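Local coordinates for ATP-dependent DNA helicase PIF1 (Candida albicans, PDB 7OTJ), which couples ATP hydrolysis to 5'-3' DNA unwinding and probably resolves G-quadruplexes and forked RNA-DNA hybrids to maintain the nuclear and mitochondrial genomes, at residues 142-145 / 146-149; 215-218 / 219-222; 450-453 / 454-457; 475-478 / 479-483. All coordinates share one frame; numbering follows the deposited sequence.

Interaction 1: residues 142-145 / 146-149; sequences CGDF and YQLP. With ALF (tetrafluoroaluminate ion), chain F.
Asp-144 and Gln-147 send their side chains across each other at about a right angle, and the amide plane of Gln-147 stands 76° from the carboxylate of Asp-144. A type I beta turn running between the two residues brings them together, closed by Gln-147 N on Asp-144 O at 3.0 Å. The carboxylate oxygens then divide the work. OD1 of Asp-144 is met from above its plane by the backbone N of Tyr-146, 3.2 Å away, while OD2 offers its anti lone pair to NE2 of Gln-147 at 3.3 Å. With CG set anti to its own backbone N (chi1 -179°), Asp-144 can span both partners. The glutamine chain is extended beyond CG, which lets its NE2 donate to F3 of the tetrafluoroaluminate as well, at 3.0 Å. Two acceptors thus fix the rotation of the amide, and Asp-144 acts as a second-shell residue placing Gln-147 on a group that mimics the phosphate in flight. OD2 also makes a salt bridge with Arg-206. The sequence GDFYQL matches motif III (GDxxQL) of superfamily 1 helicases. The turn follows strand 138-143 in the parallel sheet of the N-terminal RecA-like domain. Phe-145 and Tyr-146 pack against helix 503-511, and the side chains of Asp-144 and Gln-147 lie on helix 475-481.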
loop_
_atom_site.group_PDB
_atom_site.type_symbol
_atom_site.label_atom_id
_atom_site.label_comp_id
_atom_site.label_asym_id
_atom_site.label_seq_id
_atom_site.Cartn_x
_atom_site.Cartn_y
_atom_site.Cartn_z
ATOM N N CYS A 142 -10.805 -5.454 -6.695
ATOM C CA CYS A 142 -11.051 -4.023 -6.798
ATOM C C CYS A 142 -9.772 -3.335 -7.247
ATOM O O CYS A 142 -8.719 -3.528 -6.634
ATOM C CB CYS A 142 -11.529 -3.462 -5.455
ATOM S SG CYS A 142 -11.676 -1.675 -5.389
ATOM N N GLY A 143 -9.856 -2.541 -8.309
ATOM C CA GLY A 143 -8.686 -1.807 -8.754
ATOM C C GLY A 143 -8.862 -1.298 -10.175
ATOM O O GLY A 143 -9.979 -1.181 -10.678
ATOM N N ASP A 144 -7.724 -1.008 -10.804
ATOM C CA ASP A 144 -7.696 -0.334 -12.098
ATOM C C ASP A 144 -6.462 -0.833 -12.834
ATOM O O ASP A 144 -5.338 -0.550 -12.408
ATOM C CB ASP A 144 -7.668 1.185 -11.915
ATOM C CG ASP A 144 -7.651 1.945 -13.240
ATOM O OD1 ASP A 144 -7.905 1.329 -14.301
ATOM O OD2 ASP A 144 -7.377 3.171 -13.219
ATOM N N PHE A 145 -6.661 -1.603 -13.907
ATOM C CA PHE A 145 -5.513 -2.172 -14.602
ATOM C C PHE A 145 -4.752 -1.151 -15.451
ATOM O O PHE A 145 -3.665 -1.477 -15.940
ATOM C CB PHE A 145 -5.944 -3.369 -15.458
ATOM C CG PHE A 145 -6.301 -4.595 -14.650
ATOM C CD1 PHE A 145 -5.315 -5.349 -14.028
ATOM C CD2 PHE A 145 -7.623 -4.996 -14.513
ATOM C CE1 PHE A 145 -5.640 -6.476 -13.284
ATOM C CE2 PHE A 145 -7.952 -6.121 -13.772
ATOM C CZ PHE A 145 -6.963 -6.861 -13.157
ATOM N N TYR A 146 -5.277 0.068 -15.632
ATOM C CA TYR A 146 -4.479 1.137 -16.231
ATOM C C TYR A 146 -3.450 1.694 -15.257
ATOM O O TYR A 146 -2.613 2.512 -15.656
ATOM C CB TYR A 146 -5.374 2.279 -16.737
ATOM C CG TYR A 146 -5.971 2.031 -18.105
ATOM C CD1 TYR A 146 -5.171 1.650 -19.170
ATOM C CD2 TYR A 146 -7.338 2.161 -18.326
ATOM C CE1 TYR A 146 -5.708 1.414 -20.423
ATOM C CE2 TYR A 146 -7.886 1.923 -19.575
ATOM C CZ TYR A 146 -7.064 1.549 -20.620
ATOM O OH TYR A 146 -7.591 1.307 -21.869
ATOM N N GLN A 147 -3.499 1.268 -14.002
ATOM C CA GLN A 147 -2.542 1.643 -12.976
ATOM C C GLN A 147 -1.410 0.611 -12.976
ATOM O O GLN A 147 -1.250 -0.153 -13.931
ATOM C CB GLN A 147 -3.266 1.823 -11.642
ATOM C CG GLN A 147 -4.328 2.943 -11.712
ATOM C CD GLN A 147 -4.828 3.413 -10.355
ATOM O OE1 GLN A 147 -4.149 3.261 -9.342
ATOM N NE2 GLN A 147 -6.020 3.996 -10.335
ATOM N N LEU A 148 -0.547 0.652 -11.969
ATOM C CA LEU A 148 0.719 -0.070 -12.048
ATOM C C LEU A 148 0.504 -1.571 -12.250
ATOM O O LEU A 148 -0.352 -2.167 -11.583
ATOM C CB LEU A 148 1.546 0.201 -10.793
ATOM C CG LEU A 148 2.177 1.600 -10.856
ATOM C CD1 LEU A 148 2.666 2.097 -9.503
ATOM C CD2 LEU A 148 3.313 1.601 -11.871
ATOM N N PRO A 149 1.237 -2.203 -13.166
ATOM C CA PRO A 149 1.119 -3.650 -13.371
ATOM C C PRO A 149 1.851 -4.408 -12.280
ATOM O O PRO A 149 2.520 -3.790 -11.438
ATOM C CB PRO A 149 1.790 -3.852 -14.737
ATOM C CG PRO A 149 2.843 -2.799 -14.763
ATOM C CD PRO A 149 2.208 -1.602 -14.095
HETATM AL AL ALF F . -7.032 4.853 -6.601
HETATM F F1 ALF F . -7.151 3.343 -5.664
HETATM F F2 ALF F . -6.913 6.376 -7.527
HETATM F F3 ALF F . -7.854 4.023 -7.952
HETATM F F4 ALF F . -6.283 5.719 -5.231
HETATM O O HOH W 1 -4.947 3.793 -7.233
#

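Interaction 2: residues 215-218 / 219-222; sequences ARDF and CRLS
OD1 of Asp-217 is shared by two arginines: it forms a salt bridge with NH2 of Arg-220 one helical turn on, at 3.0 Å, and another with NH1 of the adjacent Arg-216, at 2.8 Å, where the hydrogen-bond angle is poor and the bond weak. OD2 is paired with Arg-197, and Arg-216 has a further partner in Asp-213, so the three residues belong to a wider ionic network. Both arginine chains are bent at chi2 and chi3, and Arg-220 thereby comes back along the helix to lie beside Asp-217. The arginines run side by side in the same direction with guanidinium planes only 8° apart, and CD of Arg-216 lies over one face of the Arg-220 group, offset toward its rim. The shared carboxylate probably eases the closeness of these two positive groups. The backbone spacing changes along here: Arg-220 N bonds to Arg-216 O at 3.0 Å, whereas Leu-221 N bonds to Phe-218 O, three residues back. Cys-219 O then takes both Ser-222 N and Ser-222 OG, the hydroxyl lying almost on the line of the carbonyl at 2.9 Å. CD1 of Leu-221 touches CD1 of the likewise buried Phe-218 at 4.0 Å, whereas the arginines of the i to i+3 salt bridge are exposed. Helix 212-219 rests through Phe-218 on helix 196-204, and Leu-221 packs on strand 489-492, with a backbone bond to Val-491.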
loop_
_atom_site.group_PDB
_atom_site.type_symbol
_atom_site.label_atom_id
_atom_site.label_comp_id
_atom_site.label_asym_id
_atom_site.label_seq_id
_atom_site.Cartn_x
_atom_site.Cartn_y
_atom_site.Cartn_z
ATOM N N ALA A 215 -0.428 17.485 -22.594
ATOM C CA ALA A 215 1.000 17.506 -22.288
ATOM C C ALA A 215 1.460 18.905 -21.903
ATOM O O ALA A 215 2.213 19.076 -20.937
ATOM C CB ALA A 215 1.804 16.987 -23.480
ATOM N N ARG A 216 1.032 19.918 -22.655
ATOM C CA ARG A 216 1.393 21.285 -22.302
ATOM C C ARG A 216 0.813 21.684 -20.947
ATOM O O ARG A 216 1.506 22.293 -20.122
ATOM C CB ARG A 216 0.919 22.238 -23.395
ATOM C CG ARG A 216 1.404 23.651 -23.210
ATOM C CD ARG A 216 0.253 24.577 -22.902
ATOM N NE ARG A 216 -0.501 24.936 -24.098
ATOM C CZ ARG A 216 -1.711 24.479 -24.389
ATOM N NH1 ARG A 216 -2.334 23.618 -23.597
ATOM N NH2 ARG A 216 -2.316 24.903 -25.496
ATOM N N ASP A 217 -0.442 21.306 -20.680
ATOM C CA ASP A 217 -1.083 21.679 -19.421
ATOM C C ASP A 217 -0.368 21.072 -18.219
ATOM O O ASP A 217 -0.417 21.636 -17.119
ATOM C CB ASP A 217 -2.562 21.279 -19.431
ATOM C CG ASP A 217 -3.425 22.227 -20.257
ATOM O OD1 ASP A 217 -2.864 23.108 -20.942
ATOM O OD2 ASP A 217 -4.666 22.095 -20.217
ATOM N N PHE A 218 0.284 19.921 -18.395
ATOM C CA PHE A 218 1.050 19.360 -17.291
ATOM C C PHE A 218 2.390 20.065 -17.129
ATOM O O PHE A 218 2.841 20.286 -16.001
ATOM C CB PHE A 218 1.266 17.858 -17.495
ATOM C CG PHE A 218 0.110 17.011 -17.046
ATOM C CD1 PHE A 218 -0.247 16.962 -15.708
ATOM C CD2 PHE A 218 -0.606 16.246 -17.955
ATOM C CE1 PHE A 218 -1.309 16.173 -15.286
ATOM C CE2 PHE A 218 -1.663 15.460 -17.539
ATOM C CZ PHE A 218 -2.015 15.424 -16.204
ATOM N N CYS A 219 3.032 20.443 -18.238
ATOM C CA CYS A 219 4.294 21.165 -18.129
ATOM C C CYS A 219 4.101 22.507 -17.439
ATOM O O CYS A 219 4.994 22.966 -16.717
ATOM C CB CYS A 219 4.918 21.344 -19.512
ATOM S SG CYS A 219 5.566 19.811 -20.227
ATOM N N ARG A 220 2.916 23.106 -17.573
ATOM C CA ARG A 220 2.649 24.371 -16.906
ATOM C C ARG A 220 2.627 24.218 -15.391
ATOM O O ARG A 220 2.790 25.214 -14.677
ATOM C CB ARG A 220 1.320 24.961 -17.395
ATOM C CG ARG A 220 1.300 25.317 -18.881
ATOM C CD ARG A 220 0.427 26.538 -19.143
ATOM N NE ARG A 220 -0.957 26.191 -19.418
ATOM C CZ ARG A 220 -1.599 26.483 -20.541
ATOM N NH1 ARG A 220 -1.026 27.189 -21.502
ATOM N NH2 ARG A 220 -2.852 26.066 -20.701
ATOM N N LEU A 221 2.457 22.995 -14.889
ATOM C CA LEU A 221 2.436 22.723 -13.458
ATOM C C LEU A 221 3.830 22.623 -12.843
ATOM O O LEU A 221 3.939 22.367 -11.640
ATOM C CB LEU A 221 1.651 21.441 -13.182
ATOM C CG LEU A 221 0.191 21.501 -13.627
ATOM C CD1 LEU A 221 -0.525 20.198 -13.291
ATOM C CD2 LEU A 221 -0.520 22.699 -13.003
ATOM N N SER A 222 4.893 22.777 -13.638
ATOM C CA SER A 222 6.252 22.846 -13.104
ATOM C C SER A 222 6.462 23.996 -12.122
ATOM O O SER A 222 7.485 24.008 -11.429
ATOM C CB SER A 222 7.267 22.959 -14.242
ATOM O OG SER A 222 7.060 24.140 -14.984
#

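Interaction 3: residues 450-453 / 454-457; sequences LSIH and KSQG. With ALF (tetrafluoroaluminate ion), chain F; nucleotides of chain C.
Lys-454 starts out between Leu-450 and Ser-451: its CB sits 3.8 Å from CD1 of Leu-450, and CG comes within 3.4 Å of OG of Ser-451. CD then passes OP1 of DT3 in chain C at 3.6 Å. A bend at chi3 (52°) turns the chain there, bringing CE back to CD1 of Leu-450, with NZ alongside the same methyl. The DNA phosphate is held by Ser-451, whose OG donates to OP1 of DT3 at 2.8 Å and accepts from Lys-454 N at 3.2 Å. One hydroxyl therefore makes the N-cap bond of the short helix and also holds the phosphate. Next along, His-453 lays a ring face against the sugar of DT2, with C2' centred 3.7 Å above it. Ser-455 OG folds back onto Ile-452 O. The sequence and position are those of motif V in superfamily 1 helicases, touching DNA at one end and, through CA of Gly-457 near F4, the tetrafluoroaluminate at the other. Gln-456 bonds to Glu-108 in between. The segment runs from edge strand 449-451, paired with strand 234-237, into helix 452-455, where Ile-452 and His-453 pack on helix 475-481.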
loop_
_atom_site.group_PDB
_atom_site.type_symbol
_atom_site.label_atom_id
_atom_site.label_comp_id
_atom_site.label_asym_id
_atom_site.label_seq_id
_atom_site.Cartn_x
_atom_site.Cartn_y
_atom_site.Cartn_z
ATOM N N LEU A 450 8.162 9.436 -1.257
ATOM C CA LEU A 450 7.469 8.157 -1.341
ATOM C C LEU A 450 7.509 7.666 -2.777
ATOM O O LEU A 450 7.442 8.469 -3.711
ATOM C CB LEU A 450 6.017 8.289 -0.859
ATOM C CG LEU A 450 5.145 7.037 -0.828
ATOM C CD1 LEU A 450 5.614 6.081 0.263
ATOM C CD2 LEU A 450 3.686 7.418 -0.629
ATOM N N SER A 451 7.646 6.352 -2.949
ATOM C CA SER A 451 7.657 5.792 -4.290
ATOM C C SER A 451 6.262 5.872 -4.902
ATOM O O SER A 451 5.247 5.783 -4.203
ATOM C CB SER A 451 8.148 4.343 -4.275
ATOM O OG SER A 451 7.222 3.471 -3.644
ATOM N N ILE A 452 6.218 6.063 -6.222
ATOM C CA ILE A 452 4.937 6.083 -6.921
ATOM C C ILE A 452 4.188 4.781 -6.681
ATOM O O ILE A 452 2.959 4.776 -6.536
ATOM C CB ILE A 452 5.144 6.360 -8.421
ATOM C CG1 ILE A 452 5.709 7.771 -8.615
ATOM C CG2 ILE A 452 3.836 6.196 -9.185
ATOM C CD1 ILE A 452 6.114 8.086 -10.027
ATOM N N HIS A 453 4.917 3.658 -6.622
ATOM C CA HIS A 453 4.285 2.367 -6.369
ATOM C C HIS A 453 3.506 2.387 -5.061
ATOM O O HIS A 453 2.318 2.048 -5.029
ATOM C CB HIS A 453 5.341 1.262 -6.349
ATOM C CG HIS A 453 5.581 0.632 -7.685
ATOM N ND1 HIS A 453 6.351 1.227 -8.664
ATOM C CD2 HIS A 453 5.146 -0.539 -8.205
ATOM C CE1 HIS A 453 6.381 0.446 -9.729
ATOM N NE2 HIS A 453 5.657 -0.631 -9.477
ATOM N N LYS A 454 4.139 2.859 -3.986
ATOM C CA LYS A 454 3.489 2.873 -2.685
ATOM C C LYS A 454 2.472 3.999 -2.558
ATOM O O LYS A 454 1.643 3.963 -1.645
ATOM C CB LYS A 454 4.538 2.980 -1.568
ATOM C CG LYS A 454 5.376 1.709 -1.366
ATOM C CD LYS A 454 6.428 1.858 -0.261
ATOM C CE LYS A 454 5.817 2.368 1.045
ATOM N NZ LYS A 454 6.828 2.679 2.105
ATOM N N SER A 455 2.501 4.987 -3.451
ATOM C CA SER A 455 1.451 5.997 -3.434
ATOM C C SER A 455 0.139 5.483 -4.002
ATOM O O SER A 455 -0.913 6.049 -3.687
ATOM C CB SER A 455 1.871 7.236 -4.228
ATOM O OG SER A 455 1.910 6.959 -5.620
ATOM N N GLN A 456 0.172 4.429 -4.818
ATOM C CA GLN A 456 -1.041 3.968 -5.479
ATOM C C GLN A 456 -2.094 3.590 -4.443
ATOM O O GLN A 456 -1.884 2.686 -3.627
ATOM C CB GLN A 456 -0.737 2.796 -6.408
ATOM C CG GLN A 456 -1.950 2.349 -7.210
ATOM C CD GLN A 456 -1.603 1.370 -8.315
ATOM O OE1 GLN A 456 -0.644 1.565 -9.056
ATOM N NE2 GLN A 456 -2.393 0.313 -8.434
ATOM N N GLY A 457 -3.213 4.313 -4.468
ATOM C CA GLY A 457 -4.275 4.196 -3.494
ATOM C C GLY A 457 -4.411 5.402 -2.589
ATOM O O GLY A 457 -5.472 5.589 -1.977
HETATM AL AL ALF F . -7.032 4.853 -6.601
HETATM F F1 ALF F . -7.151 3.343 -5.664
HETATM F F2 ALF F . -6.913 6.376 -7.527
HETATM F F3 ALF F . -7.854 4.023 -7.952
HETATM F F4 ALF F . -6.283 5.719 -5.231
ATOM P P DT C 2 13.770 0.395 -7.567
ATOM O OP1 DT C 2 14.170 1.817 -7.467
ATOM O OP2 DT C 2 14.627 -0.667 -6.992
ATOM O "O5'" DT C 2 12.302 0.268 -6.948
ATOM C "C5'" DT C 2 11.324 1.270 -7.218
ATOM C "C4'" DT C 2 9.958 0.654 -7.461
ATOM O "O4'" DT C 2 9.956 0.005 -8.747
ATOM C "C3'" DT C 2 9.547 -0.393 -6.438
ATOM O "O3'" DT C 2 8.710 0.211 -5.473
ATOM C "C2'" DT C 2 8.788 -1.450 -7.251
ATOM C "C1'" DT C 2 9.273 -1.237 -8.686
ATOM N N1 DT C 2 10.195 -2.305 -9.190
ATOM C C2 DT C 2 9.965 -2.859 -10.431
ATOM O O2 DT C 2 9.024 -2.541 -11.141
ATOM N N3 DT C 2 10.872 -3.815 -10.810
ATOM C C4 DT C 2 11.968 -4.253 -10.093
ATOM O O4 DT C 2 12.726 -5.120 -10.521
ATOM C C5 DT C 2 12.160 -3.621 -8.808
ATOM C C7 DT C 2 13.320 -4.016 -7.941
ATOM C C6 DT C 2 11.277 -2.687 -8.425
ATOM P P DT C 3 8.884 -0.135 -3.917
ATOM O OP1 DT C 3 8.348 1.012 -3.142
ATOM O OP2 DT C 3 10.284 -0.577 -3.714
ATOM O "O5'" DT C 3 7.931 -1.409 -3.704
ATOM C "C5'" DT C 3 6.539 -1.297 -3.971
ATOM C "C4'" DT C 3 5.868 -2.663 -4.089
ATOM O "O4'" DT C 3 6.394 -3.373 -5.227
ATOM C "C3'" DT C 3 6.067 -3.595 -2.910
ATOM O "O3'" DT C 3 5.062 -3.357 -1.941
ATOM C "C2'" DT C 3 5.909 -4.981 -3.540
ATOM C "C1'" DT C 3 6.404 -4.768 -4.970
ATOM N N1 DT C 3 7.780 -5.271 -5.217
ATOM C C2 DT C 3 7.954 -6.544 -5.701
ATOM O O2 DT C 3 7.030 -7.303 -5.922
ATOM N N3 DT C 3 9.263 -6.901 -5.912
ATOM C C4 DT C 3 10.390 -6.115 -5.698
ATOM O O4 DT C 3 11.531 -6.518 -5.914
ATOM C C5 DT C 3 10.129 -4.787 -5.195
ATOM C C7 DT C 3 11.266 -3.843 -4.921
ATOM C C6 DT C 3 8.853 -4.434 -4.988
HETATM O O HOH W 1 -4.947 3.793 -7.233
#

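Interaction 4: residues 475-478 / 479-483; sequences QAYV and ALSRA. With ALF (tetrafluoroaluminate ion), chain F.
Bends at chi2 (-55°) and chi3 (93°) fold Arg-482 back against Val-478. Its NE then donates to Val-478 O at 2.8 Å. This carbonyl meets the guanidinium at its edge, close to the plane, and the tetrafluoroaluminate lies near the same plane: NH1 reaches F4 at 2.6 Å and NH2 reaches F2 at 2.8 Å. With one nitrogen anchored to the helix and two on fluorides, the group has little freedom to rotate. Ser-481 steadies it further, its OG accepting from NH2 of Arg-482 at 3.2 Å. That hydroxyl stands between the backbone N and carbonyl carbon of its own residue (chi1 53°), which points it back toward Tyr-477 O and over the centre of the Tyr-477 ring. The modelled bond to Tyr-477 O is too short for its length to be trusted. Tyr-477 OH itself bonds to the backbone N of Ala-27 in the predicted ATP site. The sequence YVALSRA is motif VI of superfamily 1 helicases, whose arginine probably steadies charge during phosphate transfer. Helix 475-481 lies within the beta-alpha-beta unit between strands 463-466 and 489-492, with Ala-479 and Leu-480 on the former and Leu-480 and Ser-481 against helix 196-204.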
loop_
_atom_site.group_PDB
_atom_site.type_symbol
_atom_site.label_atom_id
_atom_site.label_comp_id
_atom_site.label_asym_id
_atom_site.label_seq_id
_atom_site.Cartn_x
_atom_site.Cartn_y
_atom_site.Cartn_z
ATOM N N GLN A 475 2.696 4.205 -14.513
ATOM C CA GLN A 475 3.374 4.896 -13.417
ATOM C C GLN A 475 3.131 6.406 -13.460
ATOM O O GLN A 475 2.940 7.043 -12.416
ATOM C CB GLN A 475 4.870 4.579 -13.450
ATOM C CG GLN A 475 5.603 4.832 -12.141
ATOM C CD GLN A 475 7.019 4.284 -12.162
ATOM O OE1 GLN A 475 7.623 4.129 -13.227
ATOM N NE2 GLN A 475 7.553 3.976 -10.986
ATOM N N ALA A 476 3.160 7.007 -14.653
ATOM C CA ALA A 476 2.821 8.424 -14.752
ATOM C C ALA A 476 1.374 8.659 -14.332
ATOM O O ALA A 476 1.085 9.560 -13.537
ATOM C CB ALA A 476 3.086 8.944 -16.169
ATOM N N TYR A 477 0.450 7.835 -14.838
ATOM C CA TYR A 477 -0.966 8.014 -14.518
ATOM C C TYR A 477 -1.223 7.932 -13.014
ATOM O O TYR A 477 -1.940 8.769 -12.452
ATOM C CB TYR A 477 -1.821 6.983 -15.256
ATOM C CG TYR A 477 -3.275 7.078 -14.869
ATOM C CD1 TYR A 477 -3.991 8.248 -15.087
ATOM C CD2 TYR A 477 -3.928 6.011 -14.262
ATOM C CE1 TYR A 477 -5.315 8.351 -14.718
ATOM C CE2 TYR A 477 -5.252 6.105 -13.895
ATOM C CZ TYR A 477 -5.942 7.276 -14.124
ATOM O OH TYR A 477 -7.264 7.370 -13.760
ATOM N N VAL A 478 -0.689 6.897 -12.354
ATOM C CA VAL A 478 -0.833 6.775 -10.900
ATOM C C VAL A 478 -0.265 8.004 -10.200
ATOM O O VAL A 478 -0.913 8.600 -9.331
ATOM C CB VAL A 478 -0.168 5.480 -10.394
ATOM C CG1 VAL A 478 -0.142 5.448 -8.879
ATOM C CG2 VAL A 478 -0.906 4.273 -10.920
ATOM N N ALA A 479 0.941 8.421 -10.594
ATOM C CA ALA A 479 1.595 9.551 -9.937
ATOM C C ALA A 479 0.764 10.815 -10.069
ATOM O O ALA A 479 0.434 11.464 -9.070
ATOM C CB ALA A 479 2.990 9.768 -10.523
ATOM N N LEU A 480 0.406 11.178 -11.298
ATOM C CA LEU A 480 -0.320 12.422 -11.492
ATOM C C LEU A 480 -1.738 12.373 -10.932
ATOM O O LEU A 480 -2.277 13.425 -10.574
ATOM C CB LEU A 480 -0.337 12.774 -12.984
ATOM C CG LEU A 480 1.067 12.908 -13.597
ATOM C CD1 LEU A 480 1.027 13.216 -15.086
ATOM C CD2 LEU A 480 1.879 13.959 -12.846
ATOM N N SER A 481 -2.331 11.190 -10.788
ATOM C CA SER A 481 -3.710 11.089 -10.320
ATOM C C SER A 481 -3.830 11.049 -8.802
ATOM O O SER A 481 -4.951 10.986 -8.287
ATOM C CB SER A 481 -4.390 9.858 -10.922
ATOM O OG SER A 481 -3.628 8.690 -10.696
ATOM N N ARG A 482 -2.709 11.084 -8.077
ATOM C CA ARG A 482 -2.768 11.204 -6.624
ATOM C C ARG A 482 -3.264 12.569 -6.176
ATOM O O ARG A 482 -3.772 12.694 -5.057
ATOM C CB ARG A 482 -1.389 10.955 -6.006
ATOM C CG ARG A 482 -0.754 9.610 -6.343
ATOM C CD ARG A 482 -1.661 8.465 -5.982
ATOM N NE ARG A 482 -2.495 8.037 -7.101
ATOM C CZ ARG A 482 -3.591 7.303 -6.968
ATOM N NH1 ARG A 482 -4.030 6.929 -5.779
ATOM N NH2 ARG A 482 -4.268 6.947 -8.056
ATOM N N ALA A 483 -3.130 13.588 -7.019
ATOM C CA ALA A 483 -3.413 14.959 -6.616
ATOM C C ALA A 483 -4.908 15.236 -6.562
ATOM O O ALA A 483 -5.676 14.786 -7.418
ATOM C CB ALA A 483 -2.741 15.948 -7.570
HETATM AL AL ALF F . -7.032 4.853 -6.601
HETATM F F1 ALF F . -7.151 3.343 -5.664
HETATM F F2 ALF F . -6.913 6.376 -7.527
HETATM F F3 ALF F . -7.854 4.023 -7.952
HETATM F F4 ALF F . -6.283 5.719 -5.231
HETATM O O HOH W 1 -4.947 3.793 -7.233
#

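From the N terminus the four contacts follow in series; each is a local turn or helical spacing in unbroken chain, and none nests within or crosses another. Interaction 1 follows strand 138-143, inside the six-stranded parallel sheet, and interaction 2 lies at helix 212-219, on the way to the second, four-stranded parallel sheet. Interactions 3 and 4 belong to the domain built on that second sheet. Interactions 1, 3 and 4 converge on the tetrafluoroaluminate, so the nucleotide site lies between the two domains: Leu-148 meets Gln-456, and Gln-147 packs on Val-478. Interaction 2 stays remote from it, touching interaction 4 through Phe-218 and Leu-480. Interaction 3 alone carries the contact to DNA.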